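Local coordinates for F1 capsule-anchoring protein (PDB 3FCG) that forms part of the Caf1A outer-membrane usher of Yersinia pestis, being the middle domain that is crucial for secretion of Caf1 capsule fibres, at residues A[16-21]-A[47-52]; A[26-31]-A[40-45]; A[61-66]-A[75-80]. One frame throughout, in Å; residues are numbered along the deposited sequence.

Interaction 1: residues A[16-21]-A[47-52]; sequences APVVRG and PFELAN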
loop_
_atom_site.group_PDB
_atom_site.type_symbol
_atom_site.label_atom_id
_atom_site.label_comp_id
_atom_site.label_asym_id
_atom_site.label_seq_id
_atom_site.Cartn_x
_atom_site.Cartn_y
_atom_site.Cartn_z
ATOM N N ALA A 16 4.600 -1.601 4.611
ATOM C CA ALA A 16 4.898 -0.708 3.498
ATOM C C ALA A 16 5.355 0.658 3.999
ATOM O O ALA A 16 4.817 1.169 4.981
ATOM C CB ALA A 16 3.684 -0.570 2.590
ATOM N N PRO A 17 6.356 1.253 3.328
ATOM C CA PRO A 17 6.835 2.564 3.744
ATOM C C PRO A 17 6.071 3.724 3.103
ATOM O O PRO A 17 5.745 3.680 1.911
ATOM C CB PRO A 17 8.291 2.558 3.282
ATOM C CG PRO A 17 8.333 1.610 2.117
ATOM C CD PRO A 17 7.105 0.736 2.167
ATOM N N VAL A 18 5.788 4.747 3.903
ATOM C CA VAL A 18 5.128 5.965 3.430
ATOM C C VAL A 18 5.783 7.210 4.025
ATOM O O VAL A 18 6.504 7.130 5.023
ATOM C CB VAL A 18 3.608 5.992 3.765
ATOM C CG1 VAL A 18 2.835 5.013 2.894
ATOM C CG2 VAL A 18 3.362 5.725 5.250
ATOM N N VAL A 19 5.531 8.354 3.397
ATOM C CA VAL A 19 5.916 9.644 3.960
ATOM C C VAL A 19 4.665 10.509 4.149
ATOM O O VAL A 19 3.910 10.746 3.201
ATOM C CB VAL A 19 7.032 10.356 3.127
ATOM C CG1 VAL A 19 6.842 10.133 1.635
ATOM C CG2 VAL A 19 7.108 11.848 3.455
ATOM N N ARG A 20 4.449 10.944 5.388
ATOM C CA ARG A 20 3.273 11.731 5.750
ATOM C C ARG A 20 3.633 13.183 6.043
ATOM O O ARG A 20 4.711 13.468 6.563
ATOM C CB ARG A 20 2.583 11.123 6.971
ATOM C CG ARG A 20 1.847 9.822 6.699
ATOM C CD ARG A 20 1.235 9.262 7.974
ATOM N NE ARG A 20 0.203 10.140 8.527
ATOM C CZ ARG A 20 -0.225 10.106 9.787
ATOM N NH1 ARG A 20 0.292 9.239 10.652
ATOM N NH2 ARG A 20 -1.166 10.950 10.190
ATOM N N GLY A 21 2.720 14.092 5.714
ATOM C CA GLY A 21 2.906 15.518 5.980
ATOM C C GLY A 21 1.634 16.328 5.802
ATOM O O GLY A 21 0.549 15.766 5.631
ATOM N N PRO A 47 -3.565 17.113 5.255
ATOM C CA PRO A 47 -2.755 15.897 5.395
ATOM C C PRO A 47 -2.613 15.103 4.096
ATOM O O PRO A 47 -3.552 15.046 3.300
ATOM C CB PRO A 47 -3.537 15.072 6.428
ATOM C CG PRO A 47 -4.406 16.054 7.134
ATOM C CD PRO A 47 -4.777 17.050 6.089
ATOM N N PHE A 48 -1.442 14.507 3.892
ATOM C CA PHE A 48 -1.203 13.622 2.751
ATOM C C PHE A 48 -0.365 12.403 3.132
ATOM O O PHE A 48 0.412 12.449 4.087
ATOM C CB PHE A 48 -0.569 14.380 1.568
ATOM C CG PHE A 48 0.797 14.959 1.855
ATOM C CD1 PHE A 48 0.943 16.308 2.148
ATOM C CD2 PHE A 48 1.941 14.163 1.799
ATOM C CE1 PHE A 48 2.202 16.853 2.399
ATOM C CE2 PHE A 48 3.203 14.697 2.050
ATOM C CZ PHE A 48 3.333 16.045 2.349
ATOM N N GLU A 49 -0.532 11.320 2.380
ATOM C CA GLU A 49 0.251 10.106 2.579
ATOM C C GLU A 49 0.736 9.567 1.235
ATOM O O GLU A 49 -0.066 9.252 0.350
ATOM C CB GLU A 49 -0.566 9.052 3.327
ATOM C CG GLU A 49 0.265 7.925 3.920
ATOM C CD GLU A 49 -0.580 6.908 4.655
ATOM O OE1 GLU A 49 -0.496 6.857 5.901
ATOM O OE2 GLU A 49 -1.332 6.165 3.990
ATOM N N LEU A 50 2.054 9.466 1.095
ATOM C CA LEU A 50 2.674 9.074 -0.165
ATOM C C LEU A 50 3.169 7.632 -0.149
ATOM O O LEU A 50 4.176 7.316 0.485
ATOM C CB LEU A 50 3.820 10.030 -0.507
ATOM C CG LEU A 50 3.567 11.293 -1.340
ATOM C CD1 LEU A 50 2.247 11.992 -1.027
ATOM C CD2 LEU A 50 4.734 12.249 -1.175
ATOM N N ALA A 51 2.440 6.763 -0.846
ATOM C CA ALA A 51 2.838 5.371 -1.033
ATOM C C ALA A 51 3.682 5.241 -2.300
ATOM O O ALA A 51 3.826 6.209 -3.052
ATOM C CB ALA A 51 1.612 4.473 -1.102
ATOM N N ASN A 52 4.229 4.045 -2.531
ATOM C CA ASN A 52 5.166 3.780 -3.635
ATOM C C ASN A 52 6.422 4.660 -3.576
ATOM O O ASN A 52 6.406 5.831 -3.971
ATOM C CB ASN A 52 4.477 3.876 -5.009
ATOM C CG ASN A 52 5.419 3.559 -6.164
ATOM O OD1 ASN A 52 6.087 2.522 -6.177
ATOM N ND2 ASN A 52 5.474 4.457 -7.145
#
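G21 and V19 of strand 10-23 pair antiparallel with F48 and L50 of strand 46-50, a contact close to the centre of the domain. The axes run 4.7 Å apart at 159°, and the backbone bonds come in two hydrogen-bonded pairs. G21 with F48 is one, with F48 N to G21 O at 2.9 Å. V19 with L50 is the other: L50 N gives a sound bond to V19 O at 3.1 Å, while V19 N to L50 O is weak.

The F48 CG sits between its own backbone N and carbonyl carbon (chi1 63°), and the ring leans over the partner strand. G21 has no side chain there, and its CA lies over the ring face, 4.0 Å from the centroid, a CH-pi contact. V19 and L50 lie side by side on that same surface, CG1 to CB 3.7 Å, and beyond them L50 and F48 rest on V29 of strand 27-32.

The other surface carries R20 and E49. Their aliphatic parts meet, R20 CG to E49 CG 3.7 Å, but the guanidinium and carboxylate planes stand 87° apart and no N-H points at E49 OE1, so at most a weak attraction between opposite charges is likely, R20 NE being 4.3 Å from that oxygen. E49 OE1 is instead hydrogen-bonded to N14 ND2 of the second subunit, whose strand also continues the sheet alongside residues 16-20. A sheet whose apolar side packs on a second sheet is the arrangement of a beta sandwich, consistent with the Caf1 subunit-like fold of this domain.

Interaction 2: residues A[26-31]-A[40-45]; sequences QARVEV and NELVPS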
loop_
_atom_site.group_PDB
_atom_site.type_symbol
_atom_site.label_atom_id
_atom_site.label_comp_id
_atom_site.label_asym_id
_atom_site.label_seq_id
_atom_site.Cartn_x
_atom_site.Cartn_y
_atom_site.Cartn_z
ATOM N N GLN A 26 -3.540 23.392 -2.039
ATOM C CA GLN A 26 -3.473 22.168 -2.828
ATOM C C GLN A 26 -2.170 22.208 -3.623
ATOM O O GLN A 26 -1.931 23.142 -4.394
ATOM C CB GLN A 26 -4.707 21.988 -3.723
ATOM C CG GLN A 26 -5.020 23.132 -4.685
ATOM C CD GLN A 26 -6.369 22.971 -5.376
ATOM O OE1 GLN A 26 -7.068 21.973 -5.186
ATOM N NE2 GLN A 26 -6.740 23.962 -6.182
ATOM N N ALA A 27 -1.321 21.205 -3.411
ATOM C CA ALA A 27 0.074 21.292 -3.829
ATOM C C ALA A 27 0.602 20.074 -4.587
ATOM O O ALA A 27 -0.094 19.068 -4.745
ATOM C CB ALA A 27 0.951 21.580 -2.613
ATOM N N ARG A 28 1.839 20.200 -5.064
ATOM C CA ARG A 28 2.584 19.105 -5.672
ATOM C C ARG A 28 3.706 18.693 -4.729
ATOM O O ARG A 28 4.591 19.497 -4.424
ATOM C CB ARG A 28 3.165 19.538 -7.019
ATOM C CG ARG A 28 4.151 18.546 -7.627
ATOM C CD ARG A 28 4.553 18.954 -9.030
ATOM N NE ARG A 28 5.542 20.029 -9.060
ATOM C CZ ARG A 28 6.852 19.849 -9.212
ATOM N NH1 ARG A 28 7.357 18.629 -9.346
ATOM N NH2 ARG A 28 7.663 20.896 -9.231
ATOM N N VAL A 29 3.666 17.446 -4.270
ATOM C CA VAL A 29 4.701 16.935 -3.371
ATOM C C VAL A 29 5.723 16.099 -4.137
ATOM O O VAL A 29 5.404 15.037 -4.674
ATOM C CB VAL A 29 4.114 16.124 -2.192
ATOM C CG1 VAL A 29 5.197 15.833 -1.166
ATOM C CG2 VAL A 29 2.973 16.882 -1.533
ATOM N N GLU A 30 6.953 16.599 -4.176
ATOM C CA GLU A 30 8.050 15.940 -4.871
ATOM C C GLU A 30 8.989 15.277 -3.866
ATOM O O GLU A 30 9.318 15.865 -2.832
ATOM C CB GLU A 30 8.812 16.959 -5.719
ATOM C CG GLU A 30 9.894 16.369 -6.613
ATOM C CD GLU A 30 10.647 17.425 -7.401
ATOM O OE1 GLU A 30 10.522 18.625 -7.074
ATOM O OE2 GLU A 30 11.369 17.057 -8.351
ATOM N N VAL A 31 9.412 14.053 -4.176
ATOM C CA VAL A 31 10.359 13.324 -3.335
ATOM C C VAL A 31 11.652 13.064 -4.105
ATOM O O VAL A 31 11.650 12.394 -5.139
ATOM C CB VAL A 31 9.758 12.001 -2.785
ATOM C CG1 VAL A 31 10.793 11.218 -1.993
ATOM C CG2 VAL A 31 8.540 12.281 -1.911
ATOM N N ASN A 40 6.192 12.014 -7.356
ATOM C CA ASN A 40 5.601 13.273 -7.784
ATOM C C ASN A 40 4.082 13.114 -7.786
ATOM O O ASN A 40 3.517 12.460 -8.668
ATOM C CB ASN A 40 6.119 13.674 -9.171
ATOM C CG ASN A 40 6.772 15.046 -9.179
ATOM O OD1 ASN A 40 6.339 15.962 -8.479
ATOM N ND2 ASN A 40 7.821 15.194 -9.980
ATOM N N GLU A 41 3.431 13.696 -6.781
ATOM C CA GLU A 41 1.998 13.511 -6.582
ATOM C C GLU A 41 1.295 14.823 -6.254
ATOM O O GLU A 41 1.700 15.548 -5.342
ATOM C CB GLU A 41 1.749 12.481 -5.474
ATOM C CG GLU A 41 0.296 12.035 -5.338
ATOM C CD GLU A 41 0.097 10.961 -4.278
ATOM O OE1 GLU A 41 0.936 10.039 -4.184
ATOM O OE2 GLU A 41 -0.913 11.035 -3.544
ATOM N N LEU A 42 0.241 15.120 -7.010
ATOM C CA LEU A 42 -0.611 16.274 -6.744
ATOM C C LEU A 42 -1.650 15.873 -5.706
ATOM O O LEU A 42 -2.313 14.840 -5.845
ATOM C CB LEU A 42 -1.288 16.758 -8.029
ATOM C CG LEU A 42 -0.398 17.280 -9.165
ATOM C CD1 LEU A 42 -1.088 17.108 -10.506
ATOM C CD2 LEU A 42 -0.003 18.735 -8.948
ATOM N N VAL A 43 -1.779 16.685 -4.661
ATOM C CA VAL A 43 -2.644 16.360 -3.522
ATOM C C VAL A 43 -3.582 17.511 -3.141
ATOM O O VAL A 43 -3.259 18.677 -3.381
ATOM C CB VAL A 43 -1.815 15.943 -2.267
ATOM C CG1 VAL A 43 -1.190 14.566 -2.460
ATOM C CG2 VAL A 43 -0.755 16.990 -1.933
ATOM N N PRO A 44 -4.753 17.185 -2.554
ATOM C CA PRO A 44 -5.583 18.218 -1.932
ATOM C C PRO A 44 -4.900 18.809 -0.698
ATOM O O PRO A 44 -3.957 18.212 -0.170
ATOM C CB PRO A 44 -6.844 17.453 -1.515
ATOM C CG PRO A 44 -6.410 16.035 -1.391
ATOM C CD PRO A 44 -5.377 15.850 -2.457
ATOM N N SER A 45 -5.380 19.967 -0.249
ATOM C CA SER A 45 -4.846 20.634 0.946
ATOM C C SER A 45 -4.973 19.772 2.207
ATOM O O SER A 45 -5.783 18.843 2.261
ATOM C CB SER A 45 -5.537 21.989 1.157
ATOM O OG SER A 45 -6.943 21.838 1.291
#
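N40 begins the pairing of 40-45 with 26-31 by accepting a hydrogen bond from R28, NH1 to OD1 3.0 Å, with an N-H...O angle of 146°. The oxygen sits at the guanidinium edge, somewhat out of its plane, and the amide and guanidinium planes are 35° apart. R28 reaches it with CG anti to its backbone N (chi1 170°) and a bend farther along the chain. N40 also lies beside E30, amide and carboxylate planes nearly parallel; E30 OE1 is only a long salt-bridge partner of R28 and is hydrogen-bonded to H67 NE2 of the neighbouring strand 60-67.

At E41 the backbone takes over. Its O receives V29 N at 2.9 Å and its N returns a bond to V29 O, while the side chain leads off toward L50 of strand 46-50. L42 faces the same way as N40, and its CD2 lies 3.8 Å from R28 CB, an apolar cover for the foot of the arginine.

V43 turns to the opposite surface. Its N makes a nearly straight bond to A27 O, 2.9 Å; the return bond from A27 N is bent. The CG2 of V43 meets V29 CG2 at 3.8 Å on the side where F48 packs. S45 then closes the segment, its CB 4.0 Å from Q26 N, where Q26 O is bonded to S69 OG.

With R28, E30, N40 and L42 on one surface and A27, V29, V43 and E41 on the other, the consecutive antiparallel strands 27-32 and 37-43 form a beta hairpin, 37-43 being outermost in the four-stranded sheet within this chain.

Interaction 3: residues A[61-66]-A[75-80]; sequences ELKVII and VFTVPY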
loop_
_atom_site.group_PDB
_atom_site.type_symbol
_atom_site.label_atom_id
_atom_site.label_comp_id
_atom_site.label_asym_id
_atom_site.label_seq_id
_atom_site.Cartn_x
_atom_site.Cartn_y
_atom_site.Cartn_z
ATOM N N GLU A 61 18.736 9.338 3.259
ATOM C CA GLU A 61 17.960 10.576 3.320
ATOM C C GLU A 61 17.161 10.857 2.053
ATOM O O GLU A 61 17.633 10.625 0.937
ATOM C CB GLU A 61 18.876 11.766 3.607
ATOM C CG GLU A 61 19.256 11.924 5.069
ATOM C CD GLU A 61 20.330 12.971 5.281
ATOM O OE1 GLU A 61 20.615 13.742 4.336
ATOM O OE2 GLU A 61 20.890 13.020 6.400
ATOM N N LEU A 62 15.948 11.367 2.244
ATOM C CA LEU A 62 15.129 11.871 1.150
ATOM C C LEU A 62 15.022 13.391 1.247
ATOM O O LEU A 62 15.278 13.974 2.305
ATOM C CB LEU A 62 13.728 11.248 1.182
ATOM C CG LEU A 62 13.554 9.734 1.017
ATOM C CD1 LEU A 62 12.129 9.339 1.371
ATOM C CD2 LEU A 62 13.908 9.262 -0.389
ATOM N N LYS A 63 14.658 14.025 0.137
ATOM C CA LYS A 63 14.350 15.451 0.120
ATOM C C LYS A 63 12.909 15.634 -0.342
ATOM O O LYS A 63 12.529 15.161 -1.413
ATOM C CB LYS A 63 15.312 16.215 -0.795
ATOM C CG LYS A 63 16.792 16.063 -0.450
ATOM C CD LYS A 63 17.194 16.949 0.718
ATOM C CE LYS A 63 18.694 16.896 0.958
ATOM N NZ LYS A 63 19.110 17.853 2.022
ATOM N N VAL A 64 12.108 16.306 0.477
ATOM C CA VAL A 64 10.690 16.496 0.177
ATOM C C VAL A 64 10.373 17.976 -0.022
ATOM O O VAL A 64 10.496 18.779 0.906
ATOM C CB VAL A 64 9.780 15.881 1.278
ATOM C CG1 VAL A 64 8.313 16.142 0.975
ATOM C CG2 VAL A 64 10.026 14.385 1.404
ATOM N N ILE A 65 9.979 18.326 -1.244
ATOM C CA ILE A 65 9.571 19.692 -1.566
ATOM C C ILE A 65 8.064 19.738 -1.747
ATOM O O ILE A 65 7.503 18.977 -2.540
ATOM C CB ILE A 65 10.235 20.226 -2.860
ATOM C CG1 ILE A 65 11.723 19.864 -2.909
ATOM C CG2 ILE A 65 10.030 21.739 -2.982
ATOM C CD1 ILE A 65 12.323 19.944 -4.297
ATOM N N ILE A 66 7.412 20.627 -1.004
ATOM C CA ILE A 66 5.984 20.858 -1.175
ATOM C C ILE A 66 5.773 22.146 -1.971
ATOM O O ILE A 66 5.823 23.245 -1.418
ATOM C CB ILE A 66 5.229 20.891 0.179
ATOM C CG1 ILE A 66 5.550 19.637 1.002
ATOM C CG2 ILE A 66 3.722 21.001 -0.055
ATOM C CD1 ILE A 66 5.085 19.690 2.451
ATOM N N VAL A 75 10.693 23.102 1.817
ATOM C CA VAL A 75 11.740 22.102 1.615
ATOM C C VAL A 75 12.175 21.458 2.932
ATOM O O VAL A 75 12.501 22.153 3.900
ATOM C CB VAL A 75 12.966 22.712 0.895
ATOM C CG1 VAL A 75 14.072 21.684 0.751
ATOM C CG2 VAL A 75 12.569 23.254 -0.473
ATOM N N PHE A 76 12.179 20.127 2.954
ATOM C CA PHE A 76 12.560 19.360 4.136
ATOM C C PHE A 76 13.543 18.246 3.785
ATOM O O PHE A 76 13.586 17.778 2.644
ATOM C CB PHE A 76 11.325 18.738 4.795
ATOM C CG PHE A 76 10.209 19.709 5.047
ATOM C CD1 PHE A 76 9.191 19.875 4.110
ATOM C CD2 PHE A 76 10.165 20.450 6.224
ATOM C CE1 PHE A 76 8.145 20.766 4.342
ATOM C CE2 PHE A 76 9.126 21.347 6.465
ATOM C CZ PHE A 76 8.113 21.506 5.520
ATOM N N THR A 77 14.329 17.831 4.776
ATOM C CA THR A 77 15.133 16.619 4.671
ATOM C C THR A 77 14.439 15.532 5.482
ATOM O O THR A 77 14.215 15.697 6.681
ATOM C CB THR A 77 16.576 16.830 5.193
ATOM O OG1 THR A 77 17.170 17.956 4.535
ATOM C CG2 THR A 77 17.437 15.593 4.936
ATOM N N VAL A 78 14.080 14.434 4.825
ATOM C CA VAL A 78 13.431 13.318 5.512
ATOM C C VAL A 78 14.370 12.112 5.599
ATOM O O VAL A 78 14.688 11.495 4.579
ATOM C CB VAL A 78 12.074 12.928 4.862
ATOM C CG1 VAL A 78 11.475 11.700 5.541
ATOM C CG2 VAL A 78 11.097 14.087 4.937
ATOM N N PRO A 79 14.830 11.787 6.821
ATOM C CA PRO A 79 15.665 10.611 7.033
ATOM C C PRO A 79 14.828 9.344 6.944
ATOM O O PRO A 79 13.782 9.251 7.587
ATOM C CB PRO A 79 16.184 10.794 8.467
ATOM C CG PRO A 79 15.810 12.193 8.867
ATOM C CD PRO A 79 14.596 12.519 8.076
ATOM N N TYR A 80 15.274 8.387 6.137
ATOM C CA TYR A 80 14.590 7.103 6.043
ATOM C C TYR A 80 15.471 5.948 6.505
ATOM O O TYR A 80 16.701 6.050 6.509
ATOM C CB TYR A 80 14.038 6.865 4.632
ATOM C CG TYR A 80 15.054 6.492 3.577
ATOM C CD1 TYR A 80 15.265 5.159 3.228
ATOM C CD2 TYR A 80 15.783 7.471 2.907
ATOM C CE1 TYR A 80 16.188 4.808 2.247
ATOM C CE2 TYR A 80 16.708 7.131 1.923
ATOM C CZ TYR A 80 16.907 5.801 1.601
ATOM O OH TYR A 80 17.821 5.464 0.629
#
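Segments 61-66 and 75-80, of strands 60-67 and 73-80, run antiparallel, their axes 4.5 Å apart at closest and at 149°, joined by two hydrogen-bonded pairs, L62 with V78 (L62 N to V78 O 2.7 Å) and V64 with F76 (V64 N to F76 O 3.0 Å). On one surface V64 CG2 meets V78 CG2 at 3.7 Å, and I66 CD1 reaches F76 CE1 at 3.8 Å. V64 O sits at the edge of the F76 ring, near its plane. At the other end L62 and Y80 cross at about a right angle, L62 CG 3.7 Å from Y80 CD2, with E61 C and L62 N at the edge of the tyrosine ring, in its plane. Y11 of the second subunit packs on L62 and V78 here.

The reverse surface is mixed. K63 bends at chi2 (-79°) and runs alongside T77, its NZ hydrogen-bonded to OG1 at 3.2 Å, while the T77 methyl turns to E61 OE1. I65 and V75 lie side by side, CG2 to CG2 3.9 Å.

The apolar surface thus suits burial, against V29 and the neighbouring subunit's strand, whereas the face of K63, T77, E61, I65 and V75 is probably more solvent-exposed.

Overall arrangement
Interactions 2 and 3 are hairpins in one four-stranded sheet, joined where 27-32 lies beside 60-67; E30 N to I65 O, 2.9 Å, is a probable hydrogen bond across that seam, although the contact centres are about 14 Å apart. Interaction 1 belongs to the other, two-stranded layer and encloses interaction 2 along the chain. Its centre is about 11 Å from that of interaction 2, and L50 CD2 touches V29 CG1 at 3.6 Å. Toward interaction 3, about 12 Å away between centres, F48 CE1 meets I66 CD1 at 4.0 Å. F48 therefore bridges the layers. Interactions 1 and 3 both touch the second subunit, through its N14 and Y11, consistent with beta-strand swapping in this domain.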